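Local coordinates for protein Phi class glutathione transferase GSTF1 (Populus tremula x Populus tremuloides, PDB 4RI6) that probably conjugates glutathione to electrophilic organic halides, releasing the halide, as a Phi class glutathione transferase, at residues A[18-22]-A[69-73]. Sequence-based numbering, arbitrary orientation.
With GSH (glutathione), chain C.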
loop_
_atom_site.group_PDB
_atom_site.type_symbol
_atom_site.label_atom_id
_atom_site.label_comp_id
_atom_site.label_asym_id
_atom_site.label_seq_id
_atom_site.Cartn_x
_atom_site.Cartn_y
_atom_site.Cartn_z
ATOM N N ARG A 18 14.199 -2.071 1.087
ATOM C CA ARG A 18 13.397 -1.941 -0.118
ATOM C C ARG A 18 13.908 -0.780 -0.961
ATOM O O ARG A 18 14.083 -0.903 -2.170
ATOM C CB ARG A 18 11.924 -1.746 0.245
ATOM C CG ARG A 18 11.013 -1.559 -0.950
ATOM C CD ARG A 18 9.536 -1.381 -0.552
ATOM N NE ARG A 18 9.077 -2.626 0.027
ATOM C CZ ARG A 18 8.920 -2.874 1.318
ATOM N NH1 ARG A 18 9.112 -1.934 2.237
ATOM N NH2 ARG A 18 8.563 -4.089 1.683
ATOM N N VAL A 19 14.173 0.348 -0.322
ATOM C CA VAL A 19 14.653 1.499 -1.065
ATOM C C VAL A 19 16.071 1.272 -1.605
ATOM O O VAL A 19 16.369 1.615 -2.755
ATOM C CB VAL A 19 14.595 2.774 -0.189
ATOM C CG1 VAL A 19 15.284 3.941 -0.862
ATOM C CG2 VAL A 19 13.158 3.129 0.109
ATOM N N LEU A 20 16.944 0.695 -0.782
ATOM C CA LEU A 20 18.320 0.463 -1.192
ATOM C C LEU A 20 18.391 -0.450 -2.393
ATOM O O LEU A 20 19.157 -0.206 -3.325
ATOM C CB LEU A 20 19.145 -0.130 -0.045
ATOM C CG LEU A 20 19.370 0.773 1.163
ATOM C CD1 LEU A 20 20.182 0.055 2.217
ATOM C CD2 LEU A 20 20.100 2.040 0.754
ATOM N N ALA A 21 17.602 -1.518 -2.375
ATOM C CA ALA A 21 17.612 -2.453 -3.478
ATOM C C ALA A 21 17.162 -1.752 -4.756
ATOM O O ALA A 21 17.711 -2.008 -5.835
ATOM C CB ALA A 21 16.723 -3.644 -3.173
ATOM N N THR A 22 16.171 -0.871 -4.635
ATOM C CA THR A 22 15.684 -0.119 -5.781
ATOM C C THR A 22 16.736 0.831 -6.333
ATOM O O THR A 22 16.958 0.872 -7.541
ATOM C CB THR A 22 14.408 0.656 -5.403
ATOM O OG1 THR A 22 13.421 -0.288 -4.972
ATOM C CG2 THR A 22 13.876 1.472 -6.585
ATOM N N SER A 69 8.376 3.921 1.936
ATOM C CA SER A 69 9.292 3.222 1.045
ATOM C C SER A 69 8.769 2.991 -0.366
ATOM O O SER A 69 9.500 3.211 -1.324
ATOM C CB SER A 69 9.719 1.881 1.668
ATOM O OG SER A 69 8.646 0.975 1.876
ATOM N N ARG A 70 7.518 2.572 -0.522
ATOM C CA ARG A 70 7.036 2.267 -1.857
ATOM C C ARG A 70 6.824 3.542 -2.680
ATOM O O ARG A 70 6.996 3.512 -3.888
ATOM C CB ARG A 70 5.766 1.423 -1.793
ATOM C CG ARG A 70 6.014 0.047 -1.223
ATOM C CD ARG A 70 4.737 -0.675 -0.859
ATOM N NE ARG A 70 5.009 -1.905 -0.091
ATOM C CZ ARG A 70 5.240 -1.941 1.219
ATOM N NH1 ARG A 70 5.228 -0.828 1.952
ATOM N NH2 ARG A 70 5.462 -3.099 1.812
ATOM N N ALA A 71 6.481 4.657 -2.026
ATOM C CA ALA A 71 6.366 5.952 -2.706
ATOM C C ALA A 71 7.736 6.444 -3.148
ATOM O O ALA A 71 7.926 6.911 -4.269
ATOM C CB ALA A 71 5.688 7.000 -1.794
ATOM N N ILE A 72 8.703 6.305 -2.259
ATOM C CA ILE A 72 10.078 6.649 -2.597
ATOM C C ILE A 72 10.540 5.844 -3.823
ATOM O O ILE A 72 11.159 6.383 -4.739
ATOM C CB ILE A 72 11.014 6.396 -1.397
ATOM C CG1 ILE A 72 10.665 7.369 -0.263
ATOM C CG2 ILE A 72 12.485 6.564 -1.801
ATOM C CD1 ILE A 72 11.299 7.054 1.054
ATOM N N CYS A 73 10.212 4.557 -3.849
ATOM C CA CYS A 73 10.687 3.700 -4.926
ATOM C C CYS A 73 9.999 4.039 -6.238
ATOM O O CYS A 73 10.630 4.013 -7.287
ATOM C CB CYS A 73 10.475 2.232 -4.572
ATOM S SG CYS A 73 11.577 1.646 -3.259
HETATM N N1 GSH C . 5.184 2.010 5.737
HETATM C CA1 GSH C . 6.511 2.532 6.016
HETATM C C1 GSH C . 7.465 2.479 4.840
HETATM O O11 GSH C . 7.303 1.554 4.069
HETATM O O12 GSH C . 8.347 3.349 4.649
HETATM C CB1 GSH C . 6.994 1.602 7.104
HETATM C CG1 GSH C . 8.050 2.303 7.904
HETATM C CD1 GSH C . 8.386 1.482 9.115
HETATM O OE1 GSH C . 7.554 0.904 9.788
HETATM N N2 GSH C . 9.673 1.489 9.379
HETATM C CA2 GSH C . 10.321 0.845 10.479
HETATM C C2 GSH C . 10.597 1.904 11.512
HETATM O O2 GSH C . 10.877 3.016 11.130
HETATM C CB2 GSH C . 11.588 0.210 9.892
HETATM S SG2 GSH C . 11.297 -1.453 9.251
HETATM N N3 GSH C . 10.522 1.532 12.795
HETATM C CA3 GSH C . 10.843 2.420 13.891
HETATM C C3 GSH C . 9.624 3.078 14.480
HETATM O O31 GSH C . 8.511 2.878 13.948
HETATM O O32 GSH C . 9.776 3.802 15.482
#
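Ser69 meets Arg18 through its hydroxyl, and the pair illustrates how a second-shell residue can position a ligand-binding one. Arg18 NH1 donates to Ser69 OG at 3.0 Å, a bent bond (141°) with the oxygen tilted from the guanidinium plane. Ser69 OG in turn donates to glutathione O11 at 2.6 Å, while Ser69 N binds O12 at 2.8 Å. Both oxygens of the γ-glutamyl carboxylate are thus gripped by one residue in the first turn of its helix, where the helix dipole would be expected to favour the negative charge. Arg70 lays its guanidinium flat over one face of that of Arg18, the centres 3.8 Å apart and the planes at 25°. Asp106 lies by the stacked pair and would be expected to balance part of their charge, mainly through its salt bridge with Arg70 NH2; Arg18 NE is hydrogen-bonded to Ser168 OG. Ile72 adds an apolar contact: CG2, anti to the backbone N, meets Val19 CG1 at 3.9 Å, while Val19 CG2 faces Ser69 and Cys73. Cys73 points SG between Arg18 and Thr22, with 3.2 Å between Cys73 SG and Thr22 OG1. Thr22 OG1 donates to Arg18 O, which takes Thr22 N from the other face of its plane. The segments' axes run nearly parallel (14°), 9.3 Å apart, within the thioredoxin-like N-terminal domain. Segment 69-73 follows edge strand 65-67 after one residue, Glu68; Pro57, just before strand 58-60, touches Val19 and Ile72, while helix 164-179 packs on Thr22 and Cys73, and helix 203-214 covers Leu20 and Ala21.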